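Local coordinates for VipE (Legionella pneumophila subsp. pneumophila str. Philadelphia 1, PDB 4QN8), which is an effector of unestablished molecular activity, probably acting inside host cells, represented here by the helical N-terminal part of the longer protein, at residues N13-S18 with G22-E27; F107-M112 with N147-F152; R84-S89 with T96-S101; M3-T8 with S54-M59. One frame throughout, in Å; residues are numbered along the deposited sequence.

Interaction 1 of 4, residues N13-S18 with G22-E27; sequences NTYGAS and GTISNE
Ser18 O receives the backbone N-H of Ile24 in a hydrogen bond with an N–O distance of 3.0 Å. The bond is bent: its N-H...O angle is 138°, and the donor lies 28° out of the carbonyl plane. The same oxygen faces two more amides of the turn; the nearer, Thr23 N, lies 3.2 Å from Ser18 O. The following backbone thus turns close round a carbonyl near the end of helix 6-20. Gly22, at positive phi, is the first residue to leave helical geometry and lets the chain double back.

The reversal lays the side chain of Ile24 against Ser18. Its CB sits 3.4 Å from Ser18 O. With CG1 anti to the backbone N (chi1 -172°) and the branch extended beyond it, Ile24 passes alongside the hydroxyl of Ser18, whose OG is 3.7 Å from Ile24 CB. The far methyl, Ile24 CD1, then meets the Tyr15 ring obliquely, 4.3 Å from Tyr15 CD1.

This short turn joins helix 6-20 to helix 26-32, where Ser25 is the N-cap and its OG takes the backbone N-H of Glu28. Tyr15 also rests on Ile31 and Leu32 of helix 26-32, while helix 75-88 packs against the turn, with Leu81 on Ile24 and the guanidinium of Arg84 hydrogen-bonded to Ile24 O and Asn26 OD1.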
loop_
_atom_site.group_PDB
_atom_site.type_symbol
_atom_site.label_atom_id
_atom_site.label_comp_id
_atom_site.label_asym_id
_atom_site.label_seq_id
_atom_site.Cartn_x
_atom_site.Cartn_y
_atom_site.Cartn_z
ATOM N N ASN A 13 8.099 13.624 4.150
ATOM C CA ASN A 13 8.442 14.736 5.018
ATOM C C ASN A 13 7.380 14.921 6.098
ATOM O O ASN A 13 7.691 15.193 7.257
ATOM C CB ASN A 13 8.592 16.023 4.203
ATOM C CG ASN A 13 8.810 17.230 5.077
ATOM O OD1 ASN A 13 9.845 17.346 5.742
ATOM N ND2 ASN A 13 7.836 18.148 5.084
ATOM N N THR A 14 6.121 14.774 5.712
ATOM C CA THR A 14 5.028 14.975 6.649
ATOM C C THR A 14 4.844 13.741 7.550
ATOM O O THR A 14 4.795 13.856 8.775
ATOM C CB THR A 14 3.729 15.309 5.896
ATOM O OG1 THR A 14 3.871 16.590 5.269
ATOM C CG2 THR A 14 2.525 15.332 6.840
ATOM N N TYR A 15 4.795 12.563 6.942
ATOM C CA TYR A 15 4.367 11.361 7.650
ATOM C C TYR A 15 5.473 10.379 8.058
ATOM O O TYR A 15 5.224 9.460 8.842
ATOM C CB TYR A 15 3.340 10.625 6.794
ATOM C CG TYR A 15 2.035 11.362 6.605
ATOM C CD1 TYR A 15 1.107 11.435 7.631
ATOM C CD2 TYR A 15 1.714 11.954 5.384
ATOM C CE1 TYR A 15 -0.107 12.084 7.459
ATOM C CE2 TYR A 15 0.501 12.612 5.204
ATOM C CZ TYR A 15 -0.400 12.674 6.248
ATOM O OH TYR A 15 -1.607 13.320 6.091
ATOM N N GLY A 16 6.681 10.552 7.526
ATOM C CA GLY A 16 7.713 9.531 7.659
ATOM C C GLY A 16 8.120 9.202 9.084
ATOM O O GLY A 16 8.284 8.028 9.440
ATOM N N ALA A 17 8.289 10.233 9.905
ATOM C CA ALA A 17 8.783 10.022 11.261
ATOM C C ALA A 17 7.800 9.209 12.098
ATOM O O ALA A 17 8.212 8.377 12.908
ATOM C CB ALA A 17 9.090 11.341 11.931
ATOM N N SER A 18 6.508 9.461 11.915
ATOM C CA SER A 18 5.500 8.818 12.760
ATOM C C SER A 18 5.107 7.449 12.232
ATOM O O SER A 18 4.476 6.663 12.945
ATOM C CB SER A 18 4.267 9.706 12.968
ATOM O OG SER A 18 3.568 9.909 11.759
ATOM N N GLY A 22 6.058 3.903 14.299
ATOM C CA GLY A 22 4.729 3.339 14.470
ATOM C C GLY A 22 3.853 4.079 15.457
ATOM O O GLY A 22 2.813 3.563 15.893
ATOM N N THR A 23 4.245 5.303 15.802
ATOM C CA THR A 23 3.464 6.086 16.752
ATOM C C THR A 23 2.283 6.813 16.125
ATOM O O THR A 23 1.482 7.413 16.836
ATOM C CB THR A 23 4.334 7.109 17.498
ATOM O OG1 THR A 23 4.922 8.014 16.556
ATOM C CG2 THR A 23 5.414 6.398 18.263
ATOM N N ILE A 24 2.184 6.782 14.799
ATOM C CA ILE A 24 1.099 7.498 14.116
ATOM C C ILE A 24 -0.260 7.143 14.724
ATOM O O ILE A 24 -0.555 5.969 14.953
ATOM C CB ILE A 24 1.125 7.218 12.598
ATOM C CG1 ILE A 24 0.122 8.114 11.862
ATOM C CG2 ILE A 24 0.901 5.740 12.299
ATOM C CD1 ILE A 24 0.371 8.195 10.350
ATOM N N SER A 25 -1.073 8.154 15.035
ATOM C CA SER A 25 -2.341 7.914 15.722
ATOM C C SER A 25 -3.334 7.276 14.779
ATOM O O SER A 25 -3.118 7.275 13.558
ATOM C CB SER A 25 -2.919 9.219 16.264
ATOM O OG SER A 25 -3.303 10.075 15.198
ATOM N N ASN A 26 -4.420 6.717 15.316
ATOM C CA ASN A 26 -5.457 6.189 14.427
ATOM C C ASN A 26 -6.007 7.295 13.510
ATOM O O ASN A 26 -6.300 7.056 12.331
ATOM C CB ASN A 26 -6.606 5.548 15.226
ATOM C CG ASN A 26 -6.248 4.181 15.774
ATOM O OD1 ASN A 26 -5.256 3.573 15.359
ATOM N ND2 ASN A 26 -7.065 3.683 16.715
ATOM N N GLU A 27 -6.161 8.501 14.047
ATOM C CA GLU A 27 -6.730 9.589 13.239
ATOM C C GLU A 27 -5.827 9.984 12.089
ATOM O O GLU A 27 -6.291 10.195 10.969
ATOM C CB GLU A 27 -7.040 10.837 14.071
ATOM C CG GLU A 27 -8.234 10.682 14.991
ATOM C CD GLU A 27 -7.876 9.900 16.229
ATOM O OE1 GLU A 27 -8.798 9.387 16.900
ATOM O OE2 GLU A 27 -6.659 9.810 16.531
#

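Interaction 2 of 4, residues F107-M112 with N147-F152; sequences FLAFEM and NPIIAF
Ala109 and Ile149 make the nearest methyl contact between 107-112 and 147-152, Ala109 CB lying 3.6 Å from Ile149 CG2. The CB of Ala109 points at the facing helix, and it touches the branch point of Ile149 as well as the methyl. Apolar contact continues at Ile150, whose CG1 is 3.9 Å from Ala109 CB. Ile150 starts off to one side of the facing helix, but CG1 lies anti to its own carbonyl carbon (chi1 -65°) and the chain is extended beyond it, which brings the end of the side chain back across the interface between Ala109 and Met112. Apolar contact also reaches the selenomethionine Met112, which bends at its last torsion (chi3 75°) and crosses Ile150 obliquely, touching CD1 through both SE and the methyl, Met112 CE being 3.7 Å from Ile150 CD1. Two conformers are deposited for Met112, and these distances hold for one, so this part of the contact is less certain.

A second kind of contact involves the backbone: the methylene of Ile150 comes up beside the carbonyl oxygen of Ala109, with CG1 3.7 Å from Ala109 O. The approach is consistent with a close helix-helix crossing: the axes of the two segments cross at -56° and approach to 8.2 Å, with the small Ala109 where the backbones are nearest; its CA is 4.8 Å from that of Ile150.

Around the interface, Met112 also packs on Ala119 and Phe123, while Ile149 reaches Met59 of helix 58-69. On helix 103-114 the carboxylate of the buried Glu111 is hydrogen-bonded by His79 and His122.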
loop_
_atom_site.group_PDB
_atom_site.type_symbol
_atom_site.label_atom_id
_atom_site.label_comp_id
_atom_site.label_asym_id
_atom_site.label_seq_id
_atom_site.Cartn_x
_atom_site.Cartn_y
_atom_site.Cartn_z
ATOM N N PHE A 107 1.415 -1.583 1.075
ATOM C CA PHE A 107 2.124 -2.028 2.270
ATOM C C PHE A 107 2.057 -3.550 2.396
ATOM O O PHE A 107 3.066 -4.197 2.719
ATOM C CB PHE A 107 1.536 -1.368 3.516
ATOM C CG PHE A 107 2.379 -0.255 4.061
ATOM C CD1 PHE A 107 2.534 0.929 3.359
ATOM C CD2 PHE A 107 3.011 -0.398 5.279
ATOM C CE1 PHE A 107 3.317 1.950 3.857
ATOM C CE2 PHE A 107 3.798 0.625 5.790
ATOM C CZ PHE A 107 3.953 1.799 5.066
ATOM N N LEU A 108 0.886 -4.122 2.144
ATOM C CA LEU A 108 0.739 -5.582 2.205
ATOM C C LEU A 108 1.637 -6.258 1.172
ATOM O O LEU A 108 2.319 -7.241 1.476
ATOM C CB LEU A 108 -0.728 -6.000 2.002
ATOM C CG LEU A 108 -1.075 -7.495 1.944
ATOM C CD1 LEU A 108 -0.637 -8.216 3.207
ATOM C CD2 LEU A 108 -2.586 -7.660 1.775
ATOM N N ALA A 109 1.633 -5.730 -0.051
ATOM C CA ALA A 109 2.491 -6.255 -1.119
ATOM C C ALA A 109 3.976 -6.160 -0.774
ATOM O O ALA A 109 4.758 -7.043 -1.125
ATOM C CB ALA A 109 2.212 -5.540 -2.430
ATOM N N PHE A 110 4.369 -5.087 -0.107
ATOM C CA PHE A 110 5.770 -4.900 0.240
ATOM C C PHE A 110 6.158 -5.918 1.298
ATOM O O PHE A 110 7.242 -6.518 1.249
ATOM C CB PHE A 110 5.978 -3.484 0.761
ATOM C CG PHE A 110 7.400 -3.157 1.085
ATOM C CD1 PHE A 110 8.258 -2.694 0.096
ATOM C CD2 PHE A 110 7.877 -3.305 2.375
ATOM C CE1 PHE A 110 9.576 -2.376 0.396
ATOM C CE2 PHE A 110 9.195 -2.981 2.688
ATOM C CZ PHE A 110 10.045 -2.517 1.694
ATOM N N GLU A 111 5.273 -6.113 2.267
ATOM C CA GLU A 111 5.539 -7.116 3.283
ATOM C C GLU A 111 5.565 -8.506 2.669
ATOM O O GLU A 111 6.372 -9.348 3.083
ATOM C CB GLU A 111 4.549 -7.049 4.461
ATOM C CG GLU A 111 5.072 -7.832 5.678
ATOM C CD GLU A 111 4.070 -7.915 6.815
ATOM O OE1 GLU A 111 3.072 -7.157 6.794
ATOM O OE2 GLU A 111 4.295 -8.724 7.753
HETATM N N MSE A 112 4.705 -8.777 1.686
HETATM C CA MSE A 112 4.734 -10.094 1.063
HETATM C C MSE A 112 5.980 -10.288 0.211
HETATM O O MSE A 112 6.458 -11.425 0.036
HETATM C CB MSE A 112 3.476 -10.334 0.234
HETATM C CG MSE A 112 2.228 -10.355 1.087
HETATM SE SE MSE A 112 0.645 -10.390 -0.011
HETATM C CE MSE A 112 0.700 -12.249 -0.576
ATOM N N ASN A 147 -0.207 -9.786 -6.792
ATOM C CA ASN A 147 0.964 -10.286 -7.521
ATOM C C ASN A 147 1.812 -9.283 -8.318
ATOM O O ASN A 147 3.036 -9.301 -8.209
ATOM C CB ASN A 147 0.601 -11.492 -8.395
ATOM C CG ASN A 147 1.797 -12.063 -9.113
ATOM O OD1 ASN A 147 2.648 -12.725 -8.504
ATOM N ND2 ASN A 147 1.869 -11.828 -10.425
ATOM N N PRO A 148 1.176 -8.410 -9.120
ATOM C CA PRO A 148 2.001 -7.463 -9.882
ATOM C C PRO A 148 2.729 -6.468 -8.984
ATOM O O PRO A 148 3.833 -5.998 -9.308
ATOM C CB PRO A 148 0.973 -6.730 -10.763
ATOM C CG PRO A 148 -0.333 -6.922 -10.072
ATOM C CD PRO A 148 -0.255 -8.284 -9.453
ATOM N N ILE A 149 2.112 -6.139 -7.857
ATOM C CA ILE A 149 2.718 -5.178 -6.962
ATOM C C ILE A 149 3.861 -5.864 -6.200
ATOM O O ILE A 149 4.944 -5.292 -6.041
ATOM C CB ILE A 149 1.680 -4.588 -6.003
ATOM C CG1 ILE A 149 0.442 -4.186 -6.808
ATOM C CG2 ILE A 149 2.246 -3.368 -5.304
ATOM C CD1 ILE A 149 -0.606 -3.545 -5.973
ATOM N N ILE A 150 3.628 -7.098 -5.745
ATOM C CA ILE A 150 4.682 -7.874 -5.091
ATOM C C ILE A 150 5.869 -8.008 -6.042
ATOM O O ILE A 150 7.024 -7.829 -5.643
ATOM C CB ILE A 150 4.187 -9.290 -4.682
ATOM C CG1 ILE A 150 3.085 -9.184 -3.614
ATOM C CG2 ILE A 150 5.333 -10.154 -4.191
ATOM C CD1 ILE A 150 2.280 -10.483 -3.441
ATOM N N ALA A 151 5.586 -8.291 -7.312
ATOM C CA ALA A 151 6.653 -8.498 -8.296
ATOM C C ALA A 151 7.469 -7.221 -8.500
ATOM O O ALA A 151 8.683 -7.266 -8.739
ATOM C CB ALA A 151 6.073 -8.973 -9.620
ATOM N N PHE A 152 6.798 -6.082 -8.384
ATOM C CA PHE A 152 7.472 -4.798 -8.517
ATOM C C PHE A 152 8.476 -4.593 -7.397
ATOM O O PHE A 152 9.614 -4.186 -7.630
ATOM C CB PHE A 152 6.461 -3.644 -8.514
ATOM C CG PHE A 152 7.102 -2.288 -8.378
ATOM C CD1 PHE A 152 7.629 -1.649 -9.485
ATOM C CD2 PHE A 152 7.195 -1.666 -7.141
ATOM C CE1 PHE A 152 8.242 -0.404 -9.367
ATOM C CE2 PHE A 152 7.811 -0.427 -7.010
ATOM C CZ PHE A 152 8.327 0.209 -8.129
#

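Interaction 3 of 4, residues R84-S89 with T96-S101; sequences RMIELS and TFMRGS. With BME (beta-mercaptoethanol), chain D.
In Phe97, CG lies anti to the backbone N (chi1 -178°), which carries the ring out from the loop to Ser89 and Ile86; Met98, folded at chi2 (-88°), swings its methyl to Ile86 of helix 75-88. Ser89 CB meets the ring at its edge and in its plane, 3.9 Å from Phe97 CE1. Ile86 crosses both loop side chains at about a right angle, dividing its branches between them: CG2 lies 4.1 Å from Phe97 CZ, and CG1 is 3.9 Å from Met98 CE. Met98 CG in turn covers a face of the Phe97 ring near its rim.

The arrangement is a loop folding back on the C-terminal end of the helix it follows: Ser89 is the first residue beyond helix 75-88, and the loop segment 96-101 leads on to helix 103-114. Arg127 of helix 126-131 bridges the two sides, making a cation-pi contact with Phe97 and a hydrogen bond to Ser89 O.

In one of its two conformers, so less certainly, Arg99 NH1 is hydrogen-bonded to Phe97 O at 2.8 Å. Farther along, Ser101 OG lies 2.6 Å from O1 of a beta-mercaptoethanol, a hydrogen bond to a molecule that probably came from the crystallisation liquor.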
loop_
_atom_site.group_PDB
_atom_site.type_symbol
_atom_site.label_atom_id
_atom_site.label_comp_id
_atom_site.label_asym_id
_atom_site.label_seq_id
_atom_site.Cartn_x
_atom_site.Cartn_y
_atom_site.Cartn_z
ATOM N N ARG A 84 -2.838 -2.471 10.998
ATOM C CA ARG A 84 -3.636 -1.305 11.334
ATOM C C ARG A 84 -4.278 -0.719 10.095
ATOM O O ARG A 84 -5.444 -0.329 10.120
ATOM C CB ARG A 84 -2.782 -0.243 12.023
ATOM C CG ARG A 84 -2.346 -0.624 13.400
ATOM C CD ARG A 84 -1.484 0.474 13.962
ATOM N NE ARG A 84 -2.266 1.661 14.319
ATOM C CZ ARG A 84 -1.728 2.870 14.467
ATOM N NH1 ARG A 84 -0.426 3.042 14.261
ATOM N NH2 ARG A 84 -2.486 3.906 14.806
HETATM N N MSE A 85 -3.526 -0.659 8.999
HETATM C CA MSE A 85 -4.064 -0.088 7.779
HETATM C C MSE A 85 -5.239 -0.909 7.275
HETATM O O MSE A 85 -6.233 -0.353 6.792
HETATM C CB MSE A 85 -2.976 0.027 6.706
HETATM C CG MSE A 85 -1.912 1.056 7.063
HETATM SE SE MSE A 85 -0.594 1.053 5.638
HETATM C CE MSE A 85 0.603 2.428 6.305
ATOM N N ILE A 86 -5.142 -2.223 7.407
ATOM C CA ILE A 86 -6.233 -3.093 6.973
ATOM C C ILE A 86 -7.461 -2.858 7.868
ATOM O O ILE A 86 -8.587 -2.756 7.368
ATOM C CB ILE A 86 -5.792 -4.585 6.926
ATOM C CG1 ILE A 86 -4.884 -4.804 5.705
ATOM C CG2 ILE A 86 -6.992 -5.519 6.872
ATOM C CD1 ILE A 86 -3.896 -5.959 5.814
ATOM N N GLU A 87 -7.252 -2.733 9.177
ATOM C CA GLU A 87 -8.376 -2.483 10.101
ATOM C C GLU A 87 -9.049 -1.138 9.867
ATOM O O GLU A 87 -10.272 -1.018 10.010
ATOM C CB GLU A 87 -7.907 -2.509 11.558
ATOM C CG GLU A 87 -7.708 -3.865 12.182
ATOM C CD GLU A 87 -7.027 -3.744 13.529
ATOM O OE1 GLU A 87 -6.105 -2.900 13.645
ATOM O OE2 GLU A 87 -7.411 -4.472 14.467
ATOM N N LEU A 88 -8.249 -0.125 9.529
ATOM C CA LEU A 88 -8.727 1.264 9.492
ATOM C C LEU A 88 -9.075 1.805 8.115
ATOM O O LEU A 88 -9.611 2.906 8.019
ATOM C CB LEU A 88 -7.693 2.196 10.108
ATOM C CG LEU A 88 -7.418 1.938 11.584
ATOM C CD1 LEU A 88 -6.263 2.828 12.044
ATOM C CD2 LEU A 88 -8.663 2.163 12.457
ATOM N N SER A 89 -8.740 1.049 7.071
ATOM C CA SER A 89 -9.014 1.445 5.685
ATOM C C SER A 89 -10.493 1.770 5.516
ATOM O O SER A 89 -11.343 1.084 6.087
ATOM C CB SER A 89 -8.631 0.323 4.721
ATOM O OG SER A 89 -7.231 0.217 4.606
ATOM N N THR A 96 -15.022 -3.701 -3.201
ATOM C CA THR A 96 -13.979 -2.781 -3.668
ATOM C C THR A 96 -12.673 -2.811 -2.847
ATOM O O THR A 96 -11.630 -2.308 -3.288
ATOM C CB THR A 96 -14.502 -1.335 -3.697
ATOM O OG1 THR A 96 -14.959 -0.976 -2.387
ATOM C CG2 THR A 96 -15.648 -1.202 -4.685
ATOM N N PHE A 97 -12.725 -3.372 -1.643
ATOM C CA PHE A 97 -11.534 -3.424 -0.799
ATOM C C PHE A 97 -10.407 -4.147 -1.551
ATOM O O PHE A 97 -10.623 -5.235 -2.084
ATOM C CB PHE A 97 -11.864 -4.117 0.529
ATOM C CG PHE A 97 -10.703 -4.185 1.494
ATOM C CD1 PHE A 97 -10.221 -3.039 2.101
ATOM C CD2 PHE A 97 -10.119 -5.403 1.816
ATOM C CE1 PHE A 97 -9.167 -3.103 3.007
ATOM C CE2 PHE A 97 -9.072 -5.472 2.718
ATOM C CZ PHE A 97 -8.589 -4.315 3.309
HETATM N N MSE A 98 -9.237 -3.500 -1.622
HETATM C CA MSE A 98 -8.011 -3.994 -2.284
HETATM C C MSE A 98 -7.968 -3.965 -3.813
HETATM O O MSE A 98 -6.928 -4.275 -4.398
HETATM C CB MSE A 98 -7.607 -5.392 -1.796
HETATM C CG MSE A 98 -7.261 -5.483 -0.343
HETATM SE SE MSE A 98 -5.367 -5.081 -0.148
HETATM C CE MSE A 98 -5.217 -4.971 1.813
ATOM N N ARG A 99 -9.066 -3.614 -4.471
ATOM C CA ARG A 99 -9.076 -3.571 -5.932
ATOM C C ARG A 99 -8.525 -2.236 -6.435
ATOM O O ARG A 99 -7.844 -2.182 -7.457
ATOM C CB ARG A 99 -10.484 -3.790 -6.504
ATOM C CG ARG A 99 -11.454 -4.579 -5.621
ATOM C CD ARG A 99 -10.958 -5.971 -5.278
ATOM N NE ARG A 99 -12.017 -6.985 -5.305
ATOM C CZ ARG A 99 -12.848 -7.257 -4.299
ATOM N NH1 ARG A 99 -12.795 -6.578 -3.157
ATOM N NH2 ARG A 99 -13.752 -8.217 -4.443
ATOM N N GLY A 100 -8.838 -1.159 -5.718
ATOM C CA GLY A 100 -8.359 0.155 -6.090
ATOM C C GLY A 100 -6.898 0.287 -5.716
ATOM O O GLY A 100 -6.365 -0.535 -4.956
ATOM N N SER A 101 -6.235 1.306 -6.257
ATOM C CA SER A 101 -4.837 1.546 -5.909
ATOM C C SER A 101 -4.828 2.203 -4.551
ATOM O O SER A 101 -5.368 3.297 -4.390
ATOM C CB SER A 101 -4.167 2.467 -6.933
ATOM O OG SER A 101 -4.307 1.956 -8.255
HETATM C C1 BME D . -7.330 2.958 -8.787
HETATM C C2 BME D . -7.510 4.091 -7.792
HETATM O O1 BME D . -6.164 3.174 -9.548
HETATM S S2 BME D . -9.017 3.908 -6.823
#

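Interaction 4 of 4, residues M3-T8 with S54-M59; sequences MPLTQT and SNHSKM
Leu5 lays one methyl over a face of the His56 imidazole: CD1 stands 4.1 Å above the ring plane, shifted toward the rim. The other methyl, CD2, lies beyond the ring's rim, 4.1 Å from His56 ND1. Gln7 comes in obliquely from the same side of the ring, its NE2 3.2 Å from His56 NE2, with the amide plane turned 57° from the imidazole plane. The glutamine reaches there because it is straight, CG anti to the backbone N (chi1 176°) and every later bond extended. His56 answers with CG between its backbone N and carbonyl carbon (chi1 63°), which turns the imidazole toward the helix that carries Gln7.

The motif is a pairing of two helix starts. Leu5 occupies the N-cap position of helix 6-20, and Ser57 that of helix 58-69, its OG capping the backbone N of Asp60; the imidazole projects from the residue just before that cap. Asp64, one turn farther along helix 58-69, accepts both the Leu5 backbone N-H and the Thr8 hydroxyl through OD2, and so ties the start of helix 6-20 to helix 58-69.

The polar ends of both side chains find partners in the intervening loop. His56 ND1 is hydrogen-bonded to Ser52 O, which limits rotation of the ring, and its NE2 has a weak bond to Thr39 O. The Thr39 backbone N-H goes to Gln7 OE1, so a single loop residue holds the glutamine amide and, more weakly, the far end of the imidazole.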
loop_
_atom_site.group_PDB
_atom_site.type_symbol
_atom_site.label_atom_id
_atom_site.label_comp_id
_atom_site.label_asym_id
_atom_site.label_seq_id
_atom_site.Cartn_x
_atom_site.Cartn_y
_atom_site.Cartn_z
HETATM N N MSE A 3 16.289 9.702 -7.427
HETATM C CA MSE A 3 15.440 10.413 -6.473
HETATM C C MSE A 3 13.971 10.027 -6.629
HETATM O O MSE A 3 13.500 9.788 -7.744
HETATM C CB MSE A 3 15.608 11.933 -6.617
HETATM C CG MSE A 3 16.944 12.464 -6.101
HETATM SE SE MSE A 3 17.125 12.340 -4.159
HETATM C CE MSE A 3 16.279 14.025 -3.648
ATOM N N PRO A 4 13.242 9.953 -5.504
ATOM C CA PRO A 4 11.807 9.639 -5.553
ATOM C C PRO A 4 11.009 10.787 -6.163
ATOM O O PRO A 4 11.554 11.871 -6.372
ATOM C CB PRO A 4 11.429 9.481 -4.077
ATOM C CG PRO A 4 12.483 10.237 -3.322
ATOM C CD PRO A 4 13.740 10.088 -4.123
ATOM N N LEU A 5 9.731 10.548 -6.444
ATOM C CA LEU A 5 8.835 11.609 -6.880
ATOM C C LEU A 5 8.761 12.706 -5.829
ATOM O O LEU A 5 8.918 12.432 -4.630
ATOM C CB LEU A 5 7.431 11.047 -7.065
ATOM C CG LEU A 5 7.312 9.960 -8.133
ATOM C CD1 LEU A 5 5.967 9.247 -8.045
ATOM C CD2 LEU A 5 7.479 10.614 -9.483
ATOM N N THR A 6 8.517 13.940 -6.272
ATOM C CA THR A 6 8.348 15.053 -5.341
ATOM C C THR A 6 7.176 14.787 -4.396
ATOM O O THR A 6 7.262 15.037 -3.189
ATOM C CB THR A 6 8.172 16.384 -6.084
ATOM O OG1 THR A 6 9.337 16.624 -6.889
ATOM C CG2 THR A 6 8.002 17.532 -5.092
ATOM N N GLN A 7 6.088 14.252 -4.943
ATOM C CA GLN A 7 4.931 13.854 -4.151
ATOM C C GLN A 7 5.350 12.942 -2.988
ATOM O O GLN A 7 4.930 13.132 -1.842
ATOM C CB GLN A 7 3.938 13.131 -5.067
ATOM C CG GLN A 7 2.737 12.572 -4.369
ATOM C CD GLN A 7 1.735 11.947 -5.327
ATOM O OE1 GLN A 7 0.692 11.468 -4.898
ATOM N NE2 GLN A 7 2.041 11.967 -6.630
ATOM N N THR A 8 6.200 11.966 -3.288
ATOM C CA THR A 8 6.695 11.039 -2.278
ATOM C C THR A 8 7.483 11.775 -1.209
ATOM O O THR A 8 7.269 11.570 -0.014
ATOM C CB THR A 8 7.598 9.991 -2.913
ATOM O OG1 THR A 8 6.787 9.106 -3.691
ATOM C CG2 THR A 8 8.353 9.182 -1.842
ATOM N N SER A 54 5.920 14.202 -13.829
ATOM C CA SER A 54 4.920 14.587 -14.817
ATOM C C SER A 54 4.366 13.362 -15.535
ATOM O O SER A 54 3.600 13.496 -16.493
ATOM C CB SER A 54 5.524 15.543 -15.846
ATOM O OG SER A 54 6.475 14.872 -16.644
ATOM N N ASN A 55 4.762 12.175 -15.086
ATOM C CA ASN A 55 4.325 10.930 -15.728
ATOM C C ASN A 55 4.232 9.788 -14.729
ATOM O O ASN A 55 5.194 9.033 -14.547
ATOM C CB ASN A 55 5.273 10.548 -16.874
ATOM C CG ASN A 55 4.660 9.523 -17.828
ATOM O OD1 ASN A 55 3.520 9.677 -18.283
ATOM N ND2 ASN A 55 5.416 8.472 -18.132
ATOM N N HIS A 56 3.088 9.667 -14.057
ATOM C CA HIS A 56 2.929 8.579 -13.091
ATOM C C HIS A 56 1.465 8.260 -12.804
ATOM O O HIS A 56 0.634 9.153 -12.645
ATOM C CB HIS A 56 3.683 8.867 -11.781
ATOM C CG HIS A 56 3.176 10.067 -11.037
ATOM N ND1 HIS A 56 3.790 11.301 -11.136
ATOM C CD2 HIS A 56 2.137 10.227 -10.198
ATOM C CE1 HIS A 56 3.124 12.174 -10.389
ATOM N NE2 HIS A 56 2.126 11.550 -9.804
ATOM N N SER A 57 1.156 6.975 -12.746
ATOM C CA SER A 57 -0.169 6.550 -12.336
ATOM C C SER A 57 -0.330 6.710 -10.837
ATOM O O SER A 57 0.641 6.974 -10.109
ATOM C CB SER A 57 -0.402 5.089 -12.714
ATOM O OG SER A 57 0.399 4.239 -11.919
ATOM N N LYS A 58 -1.558 6.529 -10.363
ATOM C CA LYS A 58 -1.794 6.523 -8.921
ATOM C C LYS A 58 -1.008 5.416 -8.225
ATOM O O LYS A 58 -0.335 5.671 -7.219
ATOM C CB LYS A 58 -3.288 6.421 -8.609
ATOM C CG LYS A 58 -3.606 6.398 -7.121
ATOM C CD LYS A 58 -5.112 6.473 -6.906
ATOM C CE LYS A 58 -5.464 6.329 -5.431
ATOM N NZ LYS A 58 -6.885 6.761 -5.228
HETATM N N MSE A 59 -1.065 4.191 -8.751
HETATM C CA MSE A 59 -0.247 3.127 -8.176
HETATM C C MSE A 59 1.251 3.410 -8.264
HETATM O O MSE A 59 1.982 3.097 -7.321
HETATM C CB MSE A 59 -0.562 1.745 -8.746
HETATM C CG MSE A 59 0.360 0.672 -8.145
HETATM SE SE MSE A 59 0.234 0.616 -6.177
HETATM C CE MSE A 59 -1.627 0.176 -6.324
#

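Overall arrangement
From the N terminus, interaction 4 opens first and closes the longest loop, bringing the start of helix 6-20 to the start of helix 58-69. Interaction 1 is nested inside that loop, as the tight turn from helix 6-20 to helix 26-32. Interactions 3 and 2 then follow in series, the former folding the loop after helix 75-88 back on it, the latter pairing helix 103-114 with the C-terminal helix 135-154. Arg84 joins interaction 1 to interaction 3. Met85 and Met98 of interaction 3 pack on Phe107 and Leu108 of interaction 2, and Met59 of interaction 4 touches both Ser101 and Ile149. Interactions 1 and 2 lie on opposite sides of the chain's centre without touching.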